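Local coordinates for protein NRD1 (Saccharomyces cerevisiae, PDB 3CLJ), which takes part in transcription termination and, through its CTD-interacting domain, binds the serine-phosphorylated C-terminal domain of RNA polymerase II, at residues Gln4-Thr9 against Ile43-Asp48; Thr30-His35 against Asp66-Ala71; Ile47-Leu52 against Leu62-Ser67; Leu73-Ser78 against Gly88-Ala93. All blocks are in the same frame, centred on the assembly; numbering follows the deposited sequence.

Interaction 1 of 4, residues Gln4-Thr9 against Ile43-Asp48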
loop_
_atom_site.group_PDB
_atom_site.type_symbol
_atom_site.label_atom_id
_atom_site.label_comp_id
_atom_site.label_asym_id
_atom_site.label_seq_id
_atom_site.Cartn_x
_atom_site.Cartn_y
_atom_site.Cartn_z
ATOM N N GLN A 4 13.007 9.957 10.586
ATOM C CA GLN A 4 14.208 9.320 10.081
ATOM C C GLN A 4 14.217 7.824 10.346
ATOM O O GLN A 4 14.651 7.080 9.490
ATOM C CB GLN A 4 15.496 9.981 10.607
ATOM C CG GLN A 4 16.268 10.810 9.548
ATOM C CD GLN A 4 16.039 10.339 8.098
ATOM O OE1 GLN A 4 16.125 9.127 7.765
ATOM N NE2 GLN A 4 15.679 11.288 7.248
ATOM N N ASN A 5 13.748 7.392 11.518
ATOM C CA ASN A 5 13.548 5.953 11.819
ATOM C C ASN A 5 12.537 5.307 10.852
ATOM O O ASN A 5 12.719 4.157 10.430
ATOM C CB ASN A 5 13.116 5.772 13.296
ATOM C CG ASN A 5 13.091 4.309 13.761
ATOM O OD1 ASN A 5 12.926 3.379 12.977
ATOM N ND2 ASN A 5 13.216 4.112 15.077
ATOM N N PHE A 6 11.462 6.029 10.516
ATOM C CA PHE A 6 10.482 5.543 9.556
ATOM C C PHE A 6 11.096 5.292 8.155
ATOM O O PHE A 6 10.899 4.234 7.560
ATOM C CB PHE A 6 9.298 6.509 9.423
ATOM C CG PHE A 6 8.229 6.010 8.461
ATOM C CD1 PHE A 6 7.197 5.170 8.905
ATOM C CD2 PHE A 6 8.272 6.348 7.092
ATOM C CE1 PHE A 6 6.202 4.714 8.023
ATOM C CE2 PHE A 6 7.298 5.899 6.226
ATOM C CZ PHE A 6 6.258 5.059 6.698
ATOM N N VAL A 7 11.839 6.281 7.671
ATOM C CA VAL A 7 12.561 6.197 6.390
ATOM C C VAL A 7 13.516 4.993 6.369
ATOM O O VAL A 7 13.405 4.149 5.470
ATOM C CB VAL A 7 13.291 7.536 6.059
ATOM C CG1 VAL A 7 14.204 7.404 4.856
ATOM C CG2 VAL A 7 12.303 8.609 5.806
ATOM N N ALA A 8 14.414 4.907 7.364
ATOM C CA ALA A 8 15.329 3.772 7.505
ATOM C C ALA A 8 14.607 2.425 7.618
ATOM O O ALA A 8 15.065 1.445 7.042
ATOM C CB ALA A 8 16.386 3.994 8.719
ATOM N N THR A 9 13.478 2.367 8.325
ATOM C CA THR A 9 12.736 1.120 8.481
ATOM C C THR A 9 12.065 0.699 7.143
ATOM O O THR A 9 12.131 -0.486 6.742
ATOM C CB THR A 9 11.688 1.234 9.611
ATOM O OG1 THR A 9 12.380 1.502 10.846
ATOM C CG2 THR A 9 10.849 -0.036 9.743
ATOM N N ILE A 43 2.852 8.918 3.015
ATOM C CA ILE A 43 2.114 8.380 1.876
ATOM C C ILE A 43 2.969 8.435 0.584
ATOM O O ILE A 43 3.086 7.407 -0.114
ATOM C CB ILE A 43 0.691 9.062 1.762
ATOM C CG1 ILE A 43 -0.201 8.659 2.982
ATOM C CG2 ILE A 43 0.002 8.783 0.394
ATOM C CD1 ILE A 43 -0.692 7.215 2.956
ATOM N N SER A 44 3.594 9.577 0.323
ATOM C CA SER A 44 4.501 9.725 -0.839
ATOM C C SER A 44 5.639 8.703 -0.772
ATOM O O SER A 44 5.901 7.981 -1.753
ATOM C CB SER A 44 4.993 11.182 -1.045
ATOM O OG SER A 44 6.095 11.495 -0.209
ATOM N N LEU A 45 6.236 8.540 0.404
ATOM C CA LEU A 45 7.274 7.530 0.541
ATOM C C LEU A 45 6.851 6.089 0.260
ATOM O O LEU A 45 7.577 5.366 -0.433
ATOM C CB LEU A 45 8.064 7.666 1.848
ATOM C CG LEU A 45 9.295 6.742 2.017
ATOM C CD1 LEU A 45 10.359 6.918 0.869
ATOM C CD2 LEU A 45 9.987 6.941 3.417
ATOM N N ILE A 46 5.685 5.667 0.771
ATOM C CA ILE A 46 5.248 4.294 0.588
ATOM C C ILE A 46 4.781 4.057 -0.850
ATOM O O ILE A 46 4.910 2.963 -1.357
ATOM C CB ILE A 46 4.232 3.800 1.704
ATOM C CG1 ILE A 46 2.803 4.362 1.523
ATOM C CG2 ILE A 46 4.851 4.017 3.134
ATOM C CD1 ILE A 46 1.747 3.824 2.531
ATOM N N ILE A 47 4.214 5.081 -1.464
ATOM C CA ILE A 47 3.895 5.090 -2.917
ATOM C C ILE A 47 5.159 4.870 -3.746
ATOM O O ILE A 47 5.204 4.020 -4.649
ATOM C CB ILE A 47 3.179 6.401 -3.336
ATOM C CG1 ILE A 47 1.741 6.420 -2.743
ATOM C CG2 ILE A 47 3.090 6.508 -4.862
ATOM C CD1 ILE A 47 0.992 7.740 -2.909
ATOM N N ASP A 48 6.196 5.630 -3.408
ATOM C CA ASP A 48 7.454 5.593 -4.123
ATOM C C ASP A 48 8.211 4.288 -3.860
ATOM O O ASP A 48 8.912 3.772 -4.738
ATOM C CB ASP A 48 8.276 6.839 -3.753
ATOM C CG ASP A 48 7.701 8.131 -4.379
ATOM O OD1 ASP A 48 6.916 8.039 -5.348
ATOM O OD2 ASP A 48 8.086 9.267 -3.977
#
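The ring of F6 meets helix 39-52 with its rim: L45 CD2 and I46 CG2 both lie near the ring plane, at the edge. L45 CD2 stands 4.0 Å from F6 CE2, and I46 CG2 is equally far from F6 CZ, so neighbouring corners of the ring are each met by one methyl. Beyond the two segments, the ring also packs against Y31 of helix 22-34, their planes inclined by about 35°, and against L28. With CG anti to the backbone N (chi1 -178°), F6 spans the separation between the helices, whose short axes come within 11.4 Å. F6 and L45 slide past each other in opposite directions, whereas F6 and I46 cross at about a right angle. The same L45 methyl serves a second partner, V7 CG2, at 3.7 Å, these side chains again crossing at about a right angle. The two segments run nearly parallel, 9° between their directions, in this all-helical CID domain. Every contact between them is apolar and the buried area is a modest 152 Å², consistent with apolar packing of the N-terminal helix here, without directional bonds between the two segments.

Interaction 2 of 4, residues Thr30-His35 against Asp66-Ala71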
loop_
_atom_site.group_PDB
_atom_site.type_symbol
_atom_site.label_atom_id
_atom_site.label_comp_id
_atom_site.label_asym_id
_atom_site.label_seq_id
_atom_site.Cartn_x
_atom_site.Cartn_y
_atom_site.Cartn_z
ATOM N N THR A 30 1.987 1.612 12.942
ATOM C CA THR A 30 1.877 2.334 14.212
ATOM C C THR A 30 2.422 3.757 14.095
ATOM O O THR A 30 1.791 4.713 14.576
ATOM C CB THR A 30 2.512 1.538 15.364
ATOM O OG1 THR A 30 1.778 0.311 15.478
ATOM C CG2 THR A 30 2.430 2.319 16.707
ATOM N N TYR A 31 3.548 3.902 13.399
ATOM C CA TYR A 31 4.084 5.223 13.163
ATOM C C TYR A 31 3.067 6.053 12.362
ATOM O O TYR A 31 2.850 7.224 12.668
ATOM C CB TYR A 31 5.433 5.169 12.429
ATOM C CG TYR A 31 5.992 6.573 12.231
ATOM C CD1 TYR A 31 6.847 7.108 13.168
ATOM C CD2 TYR A 31 5.617 7.368 11.121
ATOM C CE1 TYR A 31 7.359 8.403 13.033
ATOM C CE2 TYR A 31 6.102 8.667 10.981
ATOM C CZ TYR A 31 6.976 9.182 11.955
ATOM O OH TYR A 31 7.501 10.458 11.871
ATOM N N ALA A 32 2.472 5.466 11.315
ATOM C CA ALA A 32 1.543 6.204 10.454
ATOM C C ALA A 32 0.340 6.776 11.243
ATOM O O ALA A 32 -0.069 7.932 11.032
ATOM C CB ALA A 32 1.071 5.326 9.259
ATOM N N LEU A 33 -0.223 5.955 12.133
ATOM C CA LEU A 33 -1.381 6.351 12.971
ATOM C C LEU A 33 -1.042 7.388 14.065
ATOM O O LEU A 33 -1.897 8.180 14.488
ATOM C CB LEU A 33 -2.033 5.112 13.583
ATOM C CG LEU A 33 -2.811 4.127 12.705
ATOM C CD1 LEU A 33 -3.021 2.844 13.581
ATOM C CD2 LEU A 33 -4.177 4.694 12.249
ATOM N N ASP A 34 0.209 7.369 14.516
ATOM C CA ASP A 34 0.724 8.305 15.491
ATOM C C ASP A 34 1.097 9.661 14.890
ATOM O O ASP A 34 1.320 10.617 15.623
ATOM C CB ASP A 34 1.974 7.724 16.138
ATOM C CG ASP A 34 1.660 6.668 17.175
ATOM O OD1 ASP A 34 0.464 6.422 17.471
ATOM O OD2 ASP A 34 2.625 6.084 17.698
ATOM N N HIS A 35 1.219 9.723 13.564
ATOM C CA HIS A 35 1.720 10.931 12.930
ATOM C C HIS A 35 0.869 11.208 11.681
ATOM O O HIS A 35 1.393 11.415 10.584
ATOM C CB HIS A 35 3.222 10.771 12.594
ATOM C CG HIS A 35 4.102 10.524 13.792
ATOM N ND1 HIS A 35 4.629 11.537 14.561
ATOM C CD2 HIS A 35 4.544 9.369 14.352
ATOM C CE1 HIS A 35 5.344 11.023 15.549
ATOM N NE2 HIS A 35 5.308 9.707 15.446
ATOM N N ASP A 66 -1.789 -1.749 2.128
ATOM C CA ASP A 66 -2.920 -2.387 2.757
ATOM C C ASP A 66 -3.014 -2.064 4.224
ATOM O O ASP A 66 -4.073 -1.774 4.729
ATOM C CB ASP A 66 -2.835 -3.942 2.609
ATOM C CG ASP A 66 -3.970 -4.644 3.288
ATOM O OD1 ASP A 66 -5.143 -4.415 2.920
ATOM O OD2 ASP A 66 -3.740 -5.437 4.225
ATOM N N SER A 67 -1.903 -2.204 4.916
ATOM C CA SER A 67 -1.894 -2.048 6.361
ATOM C C SER A 67 -2.187 -0.587 6.786
ATOM O O SER A 67 -3.050 -0.339 7.616
ATOM C CB SER A 67 -0.530 -2.484 6.910
ATOM O OG SER A 67 -0.565 -2.483 8.328
ATOM N N ILE A 68 -1.459 0.352 6.201
ATOM C CA ILE A 68 -1.623 1.737 6.503
ATOM C C ILE A 68 -2.973 2.224 5.922
ATOM O O ILE A 68 -3.763 2.891 6.614
ATOM C CB ILE A 68 -0.392 2.549 5.991
ATOM C CG1 ILE A 68 0.813 2.285 6.911
ATOM C CG2 ILE A 68 -0.729 4.096 5.905
ATOM C CD1 ILE A 68 2.169 2.917 6.370
ATOM N N GLY A 69 -3.267 1.836 4.684
ATOM C CA GLY A 69 -4.528 2.204 4.107
ATOM C C GLY A 69 -5.758 1.798 4.867
ATOM O O GLY A 69 -6.688 2.624 5.011
ATOM N N ARG A 70 -5.799 0.533 5.368
ATOM C CA ARG A 70 -7.001 0.051 6.062
ATOM C C ARG A 70 -6.984 0.574 7.500
ATOM O O ARG A 70 -8.045 0.782 8.063
ATOM C CB ARG A 70 -7.250 -1.488 5.991
ATOM C CG ARG A 70 -7.831 -2.053 4.633
ATOM C CD ARG A 70 -8.204 -3.623 4.644
ATOM N NE ARG A 70 -7.009 -4.391 5.001
ATOM C CZ ARG A 70 -6.723 -4.867 6.214
ATOM N NH1 ARG A 70 -7.583 -4.755 7.231
ATOM N NH2 ARG A 70 -5.548 -5.430 6.407
ATOM N N ALA A 71 -5.792 0.832 8.066
ATOM C CA ALA A 71 -5.715 1.484 9.404
ATOM C C ALA A 71 -6.304 2.913 9.363
ATOM O O ALA A 71 -7.099 3.298 10.215
ATOM C CB ALA A 71 -4.293 1.488 9.973
#
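A32 CB points toward helix 58-77 and is met by I68 along its branched side chain, whereas L33 leaves its helix more obliquely and brings its forked end over A71. Three carbons of I68 meet the A32 methyl from one side at nearly equal distances: A32 CB is 3.9 Å from I68 CG1, and CD1 and CG2 of that isoleucine are within about 0.1 Å of the same value. I68 CG1 lies anti to the carbonyl carbon (chi1 -74°), while CG2 takes the place anti to the backbone N, which turns both branches to that methyl. One turn beyond I68, A71 meets the next residue, L33: L33 CD2 sits 3.9 Å from A71 CB and 3.8 Å from A71 O. Because A71 offers little more than CB, an alanine in place of L33 would probably leave that methyl without its apolar cover and open a gap between the helices. On another side of the second helix, R70 grips D66 side-on, its NE 2.8 Å from D66 OD1 and NH2 on OD2; W127 NE1 also bonds D66 OD1. In this part of the CID fold the two segments meet through two alanine methyls, and the A32 and I68 CA atoms are 6.8 Å apart. Between them the side chains meet by apolar packing, with polar ties between the helices, such as A32 O to Y72 OH, lying just outside.

Interaction 3 of 4, residues Ile47-Leu52 against Leu62-Ser67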
loop_
_atom_site.group_PDB
_atom_site.type_symbol
_atom_site.label_atom_id
_atom_site.label_comp_id
_atom_site.label_asym_id
_atom_site.label_seq_id
_atom_site.Cartn_x
_atom_site.Cartn_y
_atom_site.Cartn_z
ATOM N N ILE A 47 4.214 5.081 -1.464
ATOM C CA ILE A 47 3.895 5.090 -2.917
ATOM C C ILE A 47 5.159 4.870 -3.746
ATOM O O ILE A 47 5.204 4.020 -4.649
ATOM C CB ILE A 47 3.179 6.401 -3.336
ATOM C CG1 ILE A 47 1.741 6.420 -2.743
ATOM C CG2 ILE A 47 3.090 6.508 -4.862
ATOM C CD1 ILE A 47 0.992 7.740 -2.909
ATOM N N ASP A 48 6.196 5.630 -3.408
ATOM C CA ASP A 48 7.454 5.593 -4.123
ATOM C C ASP A 48 8.211 4.288 -3.860
ATOM O O ASP A 48 8.912 3.772 -4.738
ATOM C CB ASP A 48 8.276 6.839 -3.753
ATOM C CG ASP A 48 7.701 8.131 -4.379
ATOM O OD1 ASP A 48 6.916 8.039 -5.348
ATOM O OD2 ASP A 48 8.086 9.267 -3.977
ATOM N N TYR A 49 8.090 3.768 -2.645
ATOM C CA TYR A 49 8.670 2.480 -2.346
ATOM C C TYR A 49 8.053 1.407 -3.291
ATOM O O TYR A 49 8.763 0.594 -3.872
ATOM C CB TYR A 49 8.418 2.091 -0.867
ATOM C CG TYR A 49 8.939 0.716 -0.627
ATOM C CD1 TYR A 49 10.333 0.481 -0.599
ATOM C CD2 TYR A 49 8.063 -0.377 -0.522
ATOM C CE1 TYR A 49 10.833 -0.826 -0.411
ATOM C CE2 TYR A 49 8.533 -1.647 -0.306
ATOM C CZ TYR A 49 9.924 -1.881 -0.311
ATOM O OH TYR A 49 10.404 -3.167 -0.163
ATOM N N SER A 50 6.739 1.417 -3.416
ATOM C CA SER A 50 6.034 0.560 -4.395
ATOM C C SER A 50 6.540 0.697 -5.841
ATOM O O SER A 50 6.680 -0.285 -6.584
ATOM C CB SER A 50 4.513 0.850 -4.354
ATOM O OG SER A 50 3.780 -0.209 -4.962
ATOM N N ARG A 51 6.704 1.942 -6.254
ATOM C CA ARG A 51 7.228 2.266 -7.589
ATOM C C ARG A 51 8.616 1.755 -7.888
ATOM O O ARG A 51 8.890 1.390 -9.013
ATOM C CB ARG A 51 7.240 3.774 -7.817
ATOM C CG ARG A 51 5.875 4.326 -7.960
ATOM C CD ARG A 51 5.975 5.831 -8.019
ATOM N NE ARG A 51 4.688 6.369 -8.497
ATOM C CZ ARG A 51 4.227 7.595 -8.242
ATOM N NH1 ARG A 51 4.978 8.458 -7.529
ATOM N NH2 ARG A 51 3.059 7.976 -8.777
ATOM N N LEU A 52 9.471 1.727 -6.877
ATOM C CA LEU A 52 10.896 1.593 -7.087
ATOM C C LEU A 52 11.511 0.292 -6.541
ATOM O O LEU A 52 12.676 0.015 -6.796
ATOM C CB LEU A 52 11.612 2.801 -6.426
ATOM C CG LEU A 52 11.278 4.169 -7.090
ATOM C CD1 LEU A 52 11.760 5.400 -6.264
ATOM C CD2 LEU A 52 11.755 4.259 -8.538
ATOM N N LEU A 62 2.587 -3.556 -1.554
ATOM C CA LEU A 62 1.110 -3.476 -1.478
ATOM C C LEU A 62 0.564 -3.879 -0.084
ATOM O O LEU A 62 -0.497 -3.377 0.358
ATOM C CB LEU A 62 0.469 -4.326 -2.607
ATOM C CG LEU A 62 0.723 -3.798 -4.035
ATOM C CD1 LEU A 62 0.240 -4.839 -5.089
ATOM C CD2 LEU A 62 0.172 -2.410 -4.343
ATOM N N TYR A 63 1.292 -4.771 0.596
ATOM C CA TYR A 63 0.999 -5.108 2.019
ATOM C C TYR A 63 1.200 -3.871 2.910
ATOM O O TYR A 63 0.426 -3.607 3.846
ATOM C CB TYR A 63 1.863 -6.256 2.530
ATOM C CG TYR A 63 1.485 -7.648 1.997
ATOM C CD1 TYR A 63 0.259 -7.882 1.339
ATOM C CD2 TYR A 63 2.347 -8.724 2.190
ATOM C CE1 TYR A 63 -0.088 -9.180 0.885
ATOM C CE2 TYR A 63 2.037 -10.000 1.745
ATOM C CZ TYR A 63 0.817 -10.230 1.108
ATOM O OH TYR A 63 0.533 -11.504 0.699
ATOM N N ILE A 64 2.241 -3.094 2.627
ATOM C CA ILE A 64 2.481 -1.891 3.414
ATOM C C ILE A 64 1.321 -0.885 3.223
ATOM O O ILE A 64 0.795 -0.313 4.191
ATOM C CB ILE A 64 3.834 -1.208 3.033
ATOM C CG1 ILE A 64 5.043 -1.978 3.586
ATOM C CG2 ILE A 64 3.920 0.226 3.629
ATOM C CD1 ILE A 64 6.433 -1.591 2.865
ATOM N N ILE A 65 0.922 -0.677 1.968
ATOM C CA ILE A 65 -0.267 0.121 1.624
ATOM C C ILE A 65 -1.605 -0.425 2.170
ATOM O O ILE A 65 -2.491 0.359 2.594
ATOM C CB ILE A 65 -0.313 0.373 0.056
ATOM C CG1 ILE A 65 0.843 1.284 -0.344
ATOM C CG2 ILE A 65 -1.718 0.889 -0.409
ATOM C CD1 ILE A 65 1.207 1.210 -1.849
ATOM N N ASP A 66 -1.789 -1.749 2.128
ATOM C CA ASP A 66 -2.920 -2.387 2.757
ATOM C C ASP A 66 -3.014 -2.064 4.224
ATOM O O ASP A 66 -4.073 -1.774 4.729
ATOM C CB ASP A 66 -2.835 -3.942 2.609
ATOM C CG ASP A 66 -3.970 -4.644 3.288
ATOM O OD1 ASP A 66 -5.143 -4.415 2.920
ATOM O OD2 ASP A 66 -3.740 -5.437 4.225
ATOM N N SER A 67 -1.903 -2.204 4.916
ATOM C CA SER A 67 -1.894 -2.048 6.361
ATOM C C SER A 67 -2.187 -0.587 6.786
ATOM O O SER A 67 -3.050 -0.339 7.616
ATOM C CB SER A 67 -0.530 -2.484 6.910
ATOM O OG SER A 67 -0.565 -2.483 8.328
#
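Y49 holds CG anti to its backbone N (chi1 176°), sending the ring towards helix 58-77, and I64 answers with CG1 anti to the carbonyl carbon (chi1 -74°) and an extended chain that delivers CD1 to the ring. The side chains cross at about a right angle, and I64 CD1 comes up to the CD2-CE2 bond of Y49, 3.8 Å from CE2 and slightly farther from CD2. I65 is built alike, its CD1 reaching S50 CB at 4.2 Å. L62 approaches the same serine with one methyl, CD2 lying 4.3 Å from S50 OG. That hydroxyl has its polar partner outside the two segments: it is hydrogen-bonded to S61 OG, so the carbon side of the serine can face the isoleucine while its oxygen is satisfied. F13 packs on both Y49 and I64, and L104 of helix 90-111 lies against I65, adding side chains from other parts of the fold. The short axes come within 9.7 Å at an angle of 161°, the nearly antiparallel packing of two successive helices in the CID domain. All five touching residues are buried. The buried S50 hydroxyl thus keeps a polar partner in S61 while isoleucine and leucine methyls pack beside it, and the cohesion between the segments is that of hydrocarbon packing.

Interaction 4 of 4, residues Leu73-Ser78 against Gly88-Ala93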
loop_
_atom_site.group_PDB
_atom_site.type_symbol
_atom_site.label_atom_id
_atom_site.label_comp_id
_atom_site.label_asym_id
_atom_site.label_seq_id
_atom_site.Cartn_x
_atom_site.Cartn_y
_atom_site.Cartn_z
ATOM N N LEU A 73 -8.345 4.068 7.004
ATOM C CA LEU A 73 -9.767 3.828 6.669
ATOM C C LEU A 73 -10.578 3.555 7.912
ATOM O O LEU A 73 -11.734 3.992 8.011
ATOM C CB LEU A 73 -9.955 2.677 5.643
ATOM C CG LEU A 73 -11.383 2.361 5.155
ATOM C CD1 LEU A 73 -12.039 3.591 4.501
ATOM C CD2 LEU A 73 -11.461 1.155 4.229
ATOM N N ASP A 74 -9.992 2.855 8.881
ATOM C CA ASP A 74 -10.673 2.739 10.174
ATOM C C ASP A 74 -10.771 4.029 10.982
ATOM O O ASP A 74 -11.779 4.249 11.623
ATOM C CB ASP A 74 -10.074 1.637 11.034
ATOM C CG ASP A 74 -10.560 0.279 10.628
ATOM O OD1 ASP A 74 -11.680 0.186 10.017
ATOM O OD2 ASP A 74 -9.807 -0.688 10.913
ATOM N N GLU A 75 -9.723 4.853 10.973
ATOM C CA GLU A 75 -9.731 6.142 11.663
ATOM C C GLU A 75 -10.787 7.107 11.095
ATOM O O GLU A 75 -11.457 7.829 11.830
ATOM C CB GLU A 75 -8.361 6.792 11.584
ATOM C CG GLU A 75 -7.347 6.203 12.489
ATOM C CD GLU A 75 -7.694 6.357 13.953
ATOM O OE1 GLU A 75 -8.101 7.470 14.367
ATOM O OE2 GLU A 75 -7.555 5.354 14.691
ATOM N N THR A 76 -10.884 7.106 9.770
ATOM C CA THR A 76 -11.933 7.732 8.990
ATOM C C THR A 76 -13.349 7.347 9.459
ATOM O O THR A 76 -14.218 8.224 9.597
ATOM C CB THR A 76 -11.685 7.398 7.506
ATOM O OG1 THR A 76 -10.963 8.479 6.920
ATOM C CG2 THR A 76 -12.979 7.138 6.718
ATOM N N ARG A 77 -13.563 6.059 9.740
ATOM C CA ARG A 77 -14.891 5.537 10.132
ATOM C C ARG A 77 -15.269 5.708 11.609
ATOM O O ARG A 77 -16.457 5.722 11.932
ATOM C CB ARG A 77 -15.051 4.067 9.718
ATOM C CG ARG A 77 -15.380 3.916 8.252
ATOM C CD ARG A 77 -14.802 2.659 7.689
ATOM N NE ARG A 77 -15.218 2.496 6.305
ATOM C CZ ARG A 77 -15.009 1.401 5.579
ATOM N NH1 ARG A 77 -14.376 0.361 6.121
ATOM N NH2 ARG A 77 -15.433 1.343 4.314
ATOM N N SER A 78 -14.257 5.844 12.475
ATOM C CA SER A 78 -14.418 5.990 13.933
ATOM C C SER A 78 -15.257 7.220 14.328
ATOM O O SER A 78 -15.817 7.282 15.435
ATOM C CB SER A 78 -13.045 6.019 14.622
ATOM O OG SER A 78 -12.395 7.265 14.416
ATOM N N GLY A 88 -2.642 16.165 6.032
ATOM C CA GLY A 88 -2.642 15.892 7.472
ATOM C C GLY A 88 -3.940 15.264 7.986
ATOM O O GLY A 88 -4.218 15.320 9.179
ATOM N N THR A 89 -4.754 14.705 7.086
ATOM C CA THR A 89 -5.889 13.849 7.469
ATOM C C THR A 89 -5.791 12.439 6.834
ATOM O O THR A 89 -5.159 12.259 5.771
ATOM C CB THR A 89 -7.292 14.476 7.143
ATOM O OG1 THR A 89 -7.514 14.529 5.725
ATOM C CG2 THR A 89 -7.467 15.863 7.772
ATOM N N CYS A 90 -6.426 11.451 7.478
ATOM C CA CYS A 90 -6.620 10.116 6.915
ATOM C C CYS A 90 -7.393 10.112 5.596
ATOM O O CYS A 90 -7.133 9.286 4.741
ATOM C CB CYS A 90 -7.344 9.189 7.908
ATOM S SG CYS A 90 -6.508 8.924 9.486
ATOM N N ALA A 91 -8.360 11.006 5.453
ATOM C CA ALA A 91 -9.151 11.084 4.231
ATOM C C ALA A 91 -8.271 11.448 3.023
ATOM O O ALA A 91 -8.380 10.835 1.965
ATOM C CB ALA A 91 -10.278 12.087 4.401
ATOM N N HIS A 92 -7.391 12.425 3.207
ATOM C CA HIS A 92 -6.461 12.878 2.171
ATOM C C HIS A 92 -5.470 11.738 1.817
ATOM O O HIS A 92 -5.253 11.438 0.635
ATOM C CB HIS A 92 -5.733 14.134 2.654
ATOM C CG HIS A 92 -4.739 14.669 1.677
ATOM N ND1 HIS A 92 -3.374 14.549 1.858
ATOM C CD2 HIS A 92 -4.910 15.325 0.504
ATOM C CE1 HIS A 92 -2.750 15.099 0.832
ATOM N NE2 HIS A 92 -3.657 15.588 0.004
ATOM N N ALA A 93 -4.898 11.118 2.848
ATOM C CA ALA A 93 -3.984 9.995 2.673
ATOM C C ALA A 93 -4.604 8.928 1.773
ATOM O O ALA A 93 -3.955 8.470 0.823
ATOM C CB ALA A 93 -3.572 9.405 4.031
#
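C90 SG lies against E75 CB at 3.5 Å, the tight point of a helix-helix contact in the CID fold, where the C-terminal part of helix 58-77 meets the first turn of helix 90-111. The sulfur reaches there because it is anti to its own carbonyl carbon (chi1 -60°), and it also lies 4.1 Å from E75 CG. Sulfur thus meets the aliphatic part of the glutamate. Set against this close spot is the other end of the same side chain: the chain bends at chi2 (-63°), and the carboxylate of this exposed residue leads away from 88-93. Outside the two segments, Y72 and I36 also touch C90. The second part of the contact is looser. T76 points toward helix 90-111, but its OG1 stops 3.8 Å from C90 CB and 3.9 Å from A91 N, too far for a hydrogen bond to that amide, which instead bonds a glycerol probably carried over from crystallisation. A91 CB is more distant still, 4.5 Å from T76 OG1. None of the four touching residues is buried, and only 131 Å² is covered in all, the evidence for a surface contact with a small close-packed spot. Each segment also has bonds of its own. S78 OG donates to E75 O, a bond within 73-78. At the start of the other helix, T89 is the N-cap: its OG1 accepts from H92 N at 3.3 Å, with an N-H...O angle of 160°.

How the interactions relate
Helix 58-77 runs through interactions 2, 3 and 4, and helix 39-52 through interactions 1 and 3, so five helices of the CID domain are joined by the four contacts. Along the chain, interactions 1 and 2 alternate their segments, interaction 3 begins where interaction 1 ends, and interaction 4 opens last. Direct packing links neighbours: F6 CD1 is 3.5 Å from Y31 CD2, and I46 touches I64, I65 and I68. The centre of interaction 3 lies about 4 Å from the centre of the chain. From there the contacts lead out to the surface at interaction 4, its centre about 18 Å from that of interaction 3, which meets interaction 2 where L33 CD2 is 3.5 Å from E75 CG, consistent with a compact CTD-binding domain.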